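Local coordinates for protein CRISPR system Cmr subunit Cmr6 (Pyrococcus furiosus, PDB 4W8V) that caps, together with Cmr1, the elongated type III-B Cmr ribonucleoprotein complex, acting as an RNA-binding RAMP-family subunit in CRISPR defence against invading nucleic acids, at residues G140-F145 with E213-A218; A14-F19 with L204-G209; Q22-V27 with F194-K199. One frame throughout, in Å; residues are numbered along the deposited sequence.

Overall arrangement
In this RAMP-superfamily portion of Cmr6, strand 13-21 comes first from the N terminus and pairs with strand 202-209, far along the chain, closing the loop of interaction 2; strand 242-244 later takes its other side. Strand 25-28 follows at once and meets strand 192-197 in interaction 3, so interaction 3 is nested inside the loop of interaction 2. Interaction 1 begins within both loops, at 140-145, and ends beyond them on helix 212-228, crossing each. Interactions 1 and 2 touch, V143 N lying 2.7 Å from G208 O, and together join the four-stranded sheet to its covering helix. Interaction 3 builds the separate three-stranded sheet, its centre about 26 Å from that of interaction 1.

Interaction 1: residues G140-F145 with E213-A218; sequences GEVVFF and ELTEKA
V142 and T215 mark the closest approach of the two backbones, 6.3 Å between their CA atoms, where the residues leading into strand 143-149 pass beside helix 212-228. V142 carries the contact, its two methyls dividing the helix surface between them. CG1, anti to the backbone N (chi1 173°), meets A218 CB at 4.1 Å, while CG2 meets L214 CD2 at 4.0 Å and has T215 OG1 at 4.2 Å. L214 and A218 stand one helical turn apart and both direct their CB toward 140-145. A small alanine lets the helix come near, and the longer leucine reaches V142 CG2 with CD2. The T215 hydroxyl bonds to D211 O, just ahead of the helix, which suits an otherwise apolar, buried setting. At the outer margin E141 crosses L214 at about a right angle, OE1 lying 4.1 Å from CD2; that carboxylate is engaged in a salt bridge with R131 of helix 122-133, which L214 also touches. Strand 202-209 followed by helix 212-228, packed against one face of the four-stranded antiparallel sheet, matches the second beta-alpha unit of the ferredoxin-like fold found in RAMP proteins.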
loop_
_atom_site.group_PDB
_atom_site.type_symbol
_atom_site.label_atom_id
_atom_site.label_comp_id
_atom_site.label_asym_id
_atom_site.label_seq_id
_atom_site.Cartn_x
_atom_site.Cartn_y
_atom_site.Cartn_z
ATOM N N GLY A 140 -12.355 8.224 -6.691
ATOM C CA GLY A 140 -12.158 6.798 -6.518
ATOM C C GLY A 140 -13.426 6.169 -5.973
ATOM O O GLY A 140 -14.102 6.752 -5.135
ATOM N N GLU A 141 -13.746 4.972 -6.446
ATOM C CA GLU A 141 -14.987 4.308 -6.077
ATOM C C GLU A 141 -14.761 3.197 -5.071
ATOM O O GLU A 141 -15.643 2.378 -4.839
ATOM C CB GLU A 141 -15.669 3.741 -7.314
ATOM C CG GLU A 141 -15.885 4.764 -8.405
ATOM C CD GLU A 141 -16.408 4.136 -9.675
ATOM O OE1 GLU A 141 -16.649 2.902 -9.672
ATOM O OE2 GLU A 141 -16.572 4.882 -10.668
ATOM N N VAL A 142 -13.572 3.163 -4.483
ATOM C CA VAL A 142 -13.257 2.177 -3.461
ATOM C C VAL A 142 -12.685 2.864 -2.231
ATOM O O VAL A 142 -11.841 3.748 -2.326
ATOM C CB VAL A 142 -12.264 1.107 -3.974
ATOM C CG1 VAL A 142 -11.830 0.195 -2.837
ATOM C CG2 VAL A 142 -12.904 0.285 -5.084
ATOM N N VAL A 143 -13.182 2.467 -1.074
ATOM C CA VAL A 143 -12.726 3.013 0.184
ATOM C C VAL A 143 -11.616 2.129 0.705
ATOM O O VAL A 143 -11.780 0.909 0.798
ATOM C CB VAL A 143 -13.881 3.087 1.211
ATOM C CG1 VAL A 143 -13.373 3.526 2.578
ATOM C CG2 VAL A 143 -14.962 4.024 0.705
ATOM N N PHE A 144 -10.477 2.735 1.014
ATOM C CA PHE A 144 -9.395 1.998 1.623
ATOM C C PHE A 144 -9.423 2.250 3.110
ATOM O O PHE A 144 -8.887 3.254 3.585
ATOM C CB PHE A 144 -8.048 2.392 1.024
ATOM C CG PHE A 144 -7.829 1.848 -0.350
ATOM C CD1 PHE A 144 -8.306 2.524 -1.470
ATOM C CD2 PHE A 144 -7.150 0.653 -0.528
ATOM C CE1 PHE A 144 -8.114 1.998 -2.737
ATOM C CE2 PHE A 144 -6.948 0.133 -1.786
ATOM C CZ PHE A 144 -7.441 0.799 -2.889
ATOM N N PHE A 145 -10.062 1.327 3.833
ATOM C CA PHE A 145 -10.205 1.436 5.279
ATOM C C PHE A 145 -8.877 1.309 5.969
ATOM O O PHE A 145 -7.924 0.733 5.437
ATOM C CB PHE A 145 -11.147 0.359 5.848
ATOM C CG PHE A 145 -12.572 0.491 5.401
ATOM C CD1 PHE A 145 -13.356 1.541 5.839
ATOM C CD2 PHE A 145 -13.132 -0.452 4.555
ATOM C CE1 PHE A 145 -14.664 1.663 5.429
ATOM C CE2 PHE A 145 -14.430 -0.346 4.132
ATOM C CZ PHE A 145 -15.210 0.711 4.572
ATOM N N GLU A 213 -17.451 -6.645 -7.558
ATOM C CA GLU A 213 -16.358 -7.301 -8.256
ATOM C C GLU A 213 -15.153 -6.369 -8.386
ATOM O O GLU A 213 -14.009 -6.823 -8.358
ATOM C CB GLU A 213 -16.798 -7.793 -9.636
ATOM N N LEU A 214 -15.409 -5.071 -8.525
ATOM C CA LEU A 214 -14.326 -4.102 -8.568
ATOM C C LEU A 214 -13.632 -4.057 -7.210
ATOM O O LEU A 214 -12.405 -4.056 -7.129
ATOM C CB LEU A 214 -14.835 -2.712 -8.949
ATOM C CG LEU A 214 -13.700 -1.695 -9.107
ATOM C CD1 LEU A 214 -13.035 -1.863 -10.469
ATOM C CD2 LEU A 214 -14.163 -0.259 -8.879
ATOM N N THR A 215 -14.427 -4.032 -6.148
ATOM C CA THR A 215 -13.908 -3.969 -4.793
ATOM C C THR A 215 -13.092 -5.215 -4.466
ATOM O O THR A 215 -12.056 -5.134 -3.800
ATOM C CB THR A 215 -15.058 -3.797 -3.779
ATOM O OG1 THR A 215 -15.747 -2.576 -4.066
ATOM C CG2 THR A 215 -14.541 -3.753 -2.353
ATOM N N GLU A 216 -13.550 -6.364 -4.950
ATOM C CA GLU A 216 -12.843 -7.617 -4.704
ATOM C C GLU A 216 -11.458 -7.617 -5.333
ATOM O O GLU A 216 -10.502 -8.100 -4.730
ATOM C CB GLU A 216 -13.651 -8.806 -5.221
ATOM C CG GLU A 216 -14.697 -9.293 -4.235
ATOM C CD GLU A 216 -15.547 -10.421 -4.782
ATOM O OE1 GLU A 216 -15.583 -10.600 -6.022
ATOM O OE2 GLU A 216 -16.181 -11.124 -3.967
ATOM N N LYS A 217 -11.367 -7.083 -6.548
ATOM C CA LYS A 217 -10.097 -6.959 -7.237
ATOM C C LYS A 217 -9.151 -6.090 -6.418
ATOM O O LYS A 217 -7.979 -6.426 -6.245
ATOM C CB LYS A 217 -10.297 -6.366 -8.627
ATOM C CG LYS A 217 -11.121 -7.240 -9.544
ATOM C CD LYS A 217 -11.073 -6.734 -10.970
ATOM C CE LYS A 217 -12.011 -7.536 -11.868
ATOM N NZ LYS A 217 -11.993 -7.035 -13.273
ATOM N N ALA A 218 -9.691 -4.989 -5.902
ATOM C CA ALA A 218 -8.950 -4.065 -5.054
ATOM C C ALA A 218 -8.350 -4.788 -3.860
ATOM O O ALA A 218 -7.184 -4.597 -3.510
ATOM C CB ALA A 218 -9.854 -2.922 -4.585
#

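Interaction 2: residues A14-F19 with L204-G209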
loop_
_atom_site.group_PDB
_atom_site.type_symbol
_atom_site.label_atom_id
_atom_site.label_comp_id
_atom_site.label_asym_id
_atom_site.label_seq_id
_atom_site.Cartn_x
_atom_site.Cartn_y
_atom_site.Cartn_z
ATOM N N ALA A 14 -18.246 -4.634 1.791
ATOM C CA ALA A 14 -16.986 -4.623 2.517
ATOM C C ALA A 14 -16.273 -5.970 2.433
ATOM O O ALA A 14 -16.667 -6.919 3.102
ATOM C CB ALA A 14 -17.217 -4.241 3.972
ATOM N N ILE A 15 -15.216 -6.040 1.625
ATOM C CA ILE A 15 -14.390 -7.242 1.570
ATOM C C ILE A 15 -13.338 -7.162 2.668
ATOM O O ILE A 15 -12.567 -6.206 2.725
ATOM C CB ILE A 15 -13.694 -7.421 0.205
ATOM C CG1 ILE A 15 -14.676 -7.183 -0.946
ATOM C CG2 ILE A 15 -13.060 -8.801 0.114
ATOM C CD1 ILE A 15 -15.903 -8.084 -0.917
ATOM N N THR A 16 -13.312 -8.149 3.557
ATOM C CA THR A 16 -12.343 -8.133 4.641
ATOM C C THR A 16 -11.542 -9.416 4.766
ATOM O O THR A 16 -11.925 -10.464 4.249
ATOM C CB THR A 16 -13.019 -7.870 5.990
ATOM O OG1 THR A 16 -13.624 -9.081 6.476
ATOM C CG2 THR A 16 -14.067 -6.777 5.869
ATOM N N GLY A 17 -10.418 -9.307 5.466
ATOM C CA GLY A 17 -9.614 -10.451 5.845
ATOM C C GLY A 17 -8.830 -10.179 7.113
ATOM O O GLY A 17 -8.665 -9.037 7.513
ATOM N N LYS A 18 -8.352 -11.238 7.752
ATOM C CA LYS A 18 -7.499 -11.106 8.924
ATOM C C LYS A 18 -6.040 -11.344 8.556
ATOM O O LYS A 18 -5.711 -12.354 7.948
ATOM C CB LYS A 18 -7.922 -12.080 10.016
ATOM C CG LYS A 18 -9.280 -11.810 10.613
ATOM C CD LYS A 18 -9.508 -12.719 11.802
ATOM C CE LYS A 18 -10.922 -12.628 12.335
ATOM N NZ LYS A 18 -11.171 -13.739 13.290
ATOM N N PHE A 19 -5.171 -10.413 8.938
ATOM C CA PHE A 19 -3.762 -10.466 8.554
ATOM C C PHE A 19 -2.877 -10.426 9.782
ATOM O O PHE A 19 -3.186 -9.739 10.747
ATOM C CB PHE A 19 -3.417 -9.308 7.611
ATOM C CG PHE A 19 -4.060 -9.421 6.249
ATOM C CD1 PHE A 19 -5.440 -9.306 6.099
ATOM C CD2 PHE A 19 -3.281 -9.633 5.119
ATOM C CE1 PHE A 19 -6.034 -9.407 4.853
ATOM C CE2 PHE A 19 -3.865 -9.741 3.864
ATOM C CZ PHE A 19 -5.239 -9.620 3.724
ATOM N N LEU A 204 -7.120 -6.384 11.138
ATOM C CA LEU A 204 -8.207 -6.462 10.176
ATOM C C LEU A 204 -7.941 -5.509 9.007
ATOM O O LEU A 204 -7.630 -4.344 9.204
ATOM C CB LEU A 204 -9.534 -6.123 10.841
ATOM C CG LEU A 204 -10.787 -6.479 10.050
ATOM C CD1 LEU A 204 -11.039 -7.976 10.133
ATOM C CD2 LEU A 204 -11.960 -5.716 10.594
ATOM N N VAL A 205 -8.096 -6.013 7.792
ATOM C CA VAL A 205 -7.803 -5.273 6.578
ATOM C C VAL A 205 -9.014 -5.317 5.662
ATOM O O VAL A 205 -9.570 -6.391 5.423
ATOM C CB VAL A 205 -6.590 -5.865 5.842
ATOM C CG1 VAL A 205 -6.377 -5.178 4.500
ATOM C CG2 VAL A 205 -5.329 -5.790 6.720
ATOM N N ALA A 206 -9.436 -4.167 5.147
ATOM C CA ALA A 206 -10.671 -4.121 4.379
ATOM C C ALA A 206 -10.720 -3.018 3.342
ATOM O O ALA A 206 -10.109 -1.970 3.499
ATOM C CB ALA A 206 -11.857 -3.967 5.332
ATOM N N VAL A 207 -11.497 -3.259 2.294
ATOM C CA VAL A 207 -11.807 -2.245 1.300
ATOM C C VAL A 207 -13.309 -2.286 1.015
ATOM O O VAL A 207 -13.931 -3.312 1.194
ATOM C CB VAL A 207 -11.010 -2.452 -0.013
ATOM C CG1 VAL A 207 -9.510 -2.369 0.250
ATOM C CG2 VAL A 207 -11.371 -3.768 -0.683
ATOM N N GLY A 208 -13.880 -1.171 0.571
ATOM C CA GLY A 208 -15.310 -1.092 0.335
ATOM C C GLY A 208 -15.705 -0.349 -0.926
ATOM O O GLY A 208 -14.968 0.501 -1.418
ATOM N N GLY A 209 -16.882 -0.670 -1.451
ATOM C CA GLY A 209 -17.390 -0.007 -2.635
ATOM C C GLY A 209 -18.712 -0.589 -3.081
ATOM O O GLY A 209 -19.128 -1.636 -2.598
#
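I15 and G17 each exchange a pair of backbone hydrogen bonds with the facing strand, I15 with V207 and G17 with V205. Both G17 bonds approach the carbonyl oxygen nearly along the C=O axis: G17 N to V205 O is 3.0 Å and V205 N to G17 O is 3.1 Å. In the other pair V207 N reaches I15 O at 3.2 Å, whereas I15 N gives V207 O a more bent bond, with 139° at the hydrogen. Between these pairs T16 and A206 form a non-hydrogen-bonded pair, and the CA of A206 approaches I15 O at 3.3 Å in a CA-H...O contact. The strands are antiparallel, at 169°, and are the two central ones of the 4-1-3-2 sheet of a ferredoxin-like fold, strand 202-209 bonding to strand 143-149 on its far side.

Side chains alternate between the faces. On the one toward helix 212-228, F19 and V205 cross at about a right angle, V205 CG2 lying 3.6 Å from F19 CD1. The F19 CG stands beside its backbone N (chi1 -69°), and the ring reaches back past G17, where the absence of a side chain accommodates it; G17 O lies at the ring edge, in plane. I15 and V207, both beta-branched and so suited to an extended strand, touch T215 of that helix, V207 being buried and I15 nearer the margin. The other face is more exposed: T16 CG2 meets A206 CB at 3.6 Å, and L204 CD1 rests 3.7 Å from G17 O. K18 lays its aliphatic CG near the same methyl, while its amino group extends to a salt bridge with E153.

Interaction 3: residues Q22-V27 with F194-K199; sequences QSRLVV and FLTVPK
Q22 meets K199 through its carbonyl: Q22 O lies 3.7 Å from K199 CD, alongside the extended aliphatic part of the lysine. Further on, from L25, the segments become neighbouring strands of an antiparallel three-stranded sheet, with strand 192-197 in the middle and strand 161-165 on its other side. S23 turns its side chain off, OG bonding to G238 O, but its backbone lies beside K199 CG. R24 CB touches T196 CG2 at 3.8 Å, and its CA makes a CA-H...O contact of 3.3 Å with V197 O; the charged end is suited to this exposed margin, NE staying 6.0 Å from K199 NZ. At L25 the regular pairing starts, L25 N bonding to V197 O at 2.9 Å on a lone pair, while the return bond is modelled doubtfully short. The CB atoms of L25 and V197 pack on the buried face. V26 faces the other way: CG1, anti to the backbone N (chi1 -174°), meets F194 CD1 at 3.7 Å, the two side chains crossing at about a right angle. V27 shares the face of L25 and pairs with L195 through two backbone hydrogen bonds. Apolar and beta-branched, V26, V27 and V197 suit buried positions on extended strands. The V27 carbonyl carbon is 3.5 Å from F194 CD1, the ring standing oblique to V27.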
loop_
_atom_site.group_PDB
_atom_site.type_symbol
_atom_site.label_atom_id
_atom_site.label_comp_id
_atom_site.label_asym_id
_atom_site.label_seq_id
_atom_site.Cartn_x
_atom_site.Cartn_y
_atom_site.Cartn_z
ATOM N N GLN A 22 3.927 -10.722 9.292
ATOM C CA GLN A 22 4.858 -11.812 9.013
ATOM C C GLN A 22 6.265 -11.467 9.517
ATOM O O GLN A 22 6.972 -12.325 10.049
ATOM C CB GLN A 22 4.900 -12.144 7.520
ATOM C CG GLN A 22 5.764 -13.377 7.207
ATOM C CD GLN A 22 6.143 -13.506 5.739
ATOM O OE1 GLN A 22 6.580 -12.544 5.105
ATOM N NE2 GLN A 22 5.978 -14.703 5.195
ATOM N N SER A 23 6.654 -10.207 9.342
ATOM C CA SER A 23 7.872 -9.659 9.906
ATOM C C SER A 23 7.482 -8.487 10.809
ATOM O O SER A 23 6.317 -8.103 10.861
ATOM C CB SER A 23 8.851 -9.206 8.794
ATOM O OG SER A 23 8.269 -8.235 7.940
ATOM N N ARG A 24 8.443 -7.910 11.527
ATOM C CA ARG A 24 8.115 -6.805 12.412
ATOM C C ARG A 24 7.623 -5.594 11.643
ATOM O O ARG A 24 8.058 -5.304 10.515
ATOM C CB ARG A 24 9.310 -6.422 13.264
ATOM C CG ARG A 24 9.653 -7.422 14.304
ATOM C CD ARG A 24 11.013 -7.146 14.883
ATOM N NE ARG A 24 11.508 -8.351 15.528
ATOM C CZ ARG A 24 11.486 -8.548 16.836
ATOM N NH1 ARG A 24 11.021 -7.601 17.639
ATOM N NH2 ARG A 24 11.943 -9.683 17.339
ATOM N N LEU A 25 6.702 -4.880 12.268
ATOM C CA LEU A 25 6.093 -3.730 11.634
ATOM C C LEU A 25 6.507 -2.450 12.356
ATOM O O LEU A 25 6.397 -2.342 13.583
ATOM C CB LEU A 25 4.577 -3.898 11.619
ATOM C CG LEU A 25 3.698 -2.796 11.052
ATOM C CD1 LEU A 25 3.919 -2.579 9.528
ATOM C CD2 LEU A 25 2.261 -3.191 11.367
ATOM N N VAL A 26 7.011 -1.503 11.575
ATOM C CA VAL A 26 7.546 -0.248 12.083
ATOM C C VAL A 26 6.630 0.900 11.668
ATOM O O VAL A 26 6.481 1.206 10.493
ATOM C CB VAL A 26 8.972 -0.012 11.562
ATOM C CG1 VAL A 26 9.589 1.222 12.204
ATOM C CG2 VAL A 26 9.835 -1.249 11.823
ATOM N N VAL A 27 5.993 1.510 12.655
ATOM C CA VAL A 27 4.922 2.483 12.440
ATOM C C VAL A 27 5.267 3.816 13.089
ATOM O O VAL A 27 5.652 3.849 14.245
ATOM C CB VAL A 27 3.575 1.966 13.041
ATOM C CG1 VAL A 27 2.457 2.918 12.708
ATOM C CG2 VAL A 27 3.270 0.570 12.528
ATOM N N PHE A 194 8.779 6.123 16.466
ATOM C CA PHE A 194 8.392 4.907 15.760
ATOM C C PHE A 194 8.247 3.753 16.743
ATOM O O PHE A 194 9.149 3.508 17.544
ATOM C CB PHE A 194 9.423 4.532 14.691
ATOM C CG PHE A 194 9.259 5.285 13.401
ATOM C CD1 PHE A 194 8.523 4.750 12.360
ATOM C CD2 PHE A 194 9.831 6.541 13.239
ATOM C CE1 PHE A 194 8.370 5.445 11.175
ATOM C CE2 PHE A 194 9.684 7.250 12.048
ATOM C CZ PHE A 194 8.954 6.696 11.014
ATOM N N LEU A 195 7.105 3.068 16.684
ATOM C CA LEU A 195 6.901 1.832 17.412
ATOM C C LEU A 195 7.143 0.640 16.508
ATOM O O LEU A 195 6.617 0.585 15.392
ATOM C CB LEU A 195 5.478 1.771 17.983
ATOM C CG LEU A 195 5.191 2.750 19.116
ATOM C CD1 LEU A 195 3.712 2.679 19.517
ATOM C CD2 LEU A 195 6.117 2.483 20.301
ATOM N N THR A 196 7.952 -0.306 16.971
ATOM C CA THR A 196 8.117 -1.558 16.235
ATOM C C THR A 196 7.214 -2.612 16.833
ATOM O O THR A 196 7.251 -2.862 18.031
ATOM C CB THR A 196 9.571 -2.059 16.240
ATOM O OG1 THR A 196 10.394 -1.092 15.583
ATOM C CG2 THR A 196 9.674 -3.382 15.501
ATOM N N VAL A 197 6.386 -3.196 15.974
ATOM C CA VAL A 197 5.359 -4.157 16.354
ATOM C C VAL A 197 5.867 -5.556 16.057
ATOM O O VAL A 197 6.389 -5.797 14.975
ATOM C CB VAL A 197 4.043 -3.895 15.594
ATOM C CG1 VAL A 197 3.019 -5.032 15.827
ATOM C CG2 VAL A 197 3.471 -2.544 15.987
ATOM N N PRO A 198 5.737 -6.488 17.026
ATOM C CA PRO A 198 6.353 -7.801 16.792
ATOM C C PRO A 198 5.606 -8.623 15.754
ATOM O O PRO A 198 4.549 -8.215 15.278
ATOM C CB PRO A 198 6.299 -8.476 18.170
ATOM C CG PRO A 198 5.263 -7.727 18.954
ATOM C CD PRO A 198 5.258 -6.320 18.411
ATOM N N LYS A 199 6.155 -9.779 15.402
ATOM C CA LYS A 199 5.488 -10.684 14.475
ATOM C C LYS A 199 4.236 -11.280 15.118
ATOM O O LYS A 199 4.123 -11.313 16.336
ATOM C CB LYS A 199 6.420 -11.817 14.044
ATOM C CG LYS A 199 7.793 -11.399 13.597
ATOM C CD LYS A 199 8.662 -12.619 13.368
ATOM C CE LYS A 199 10.021 -12.235 12.827
ATOM N NZ LYS A 199 10.812 -13.446 12.529
#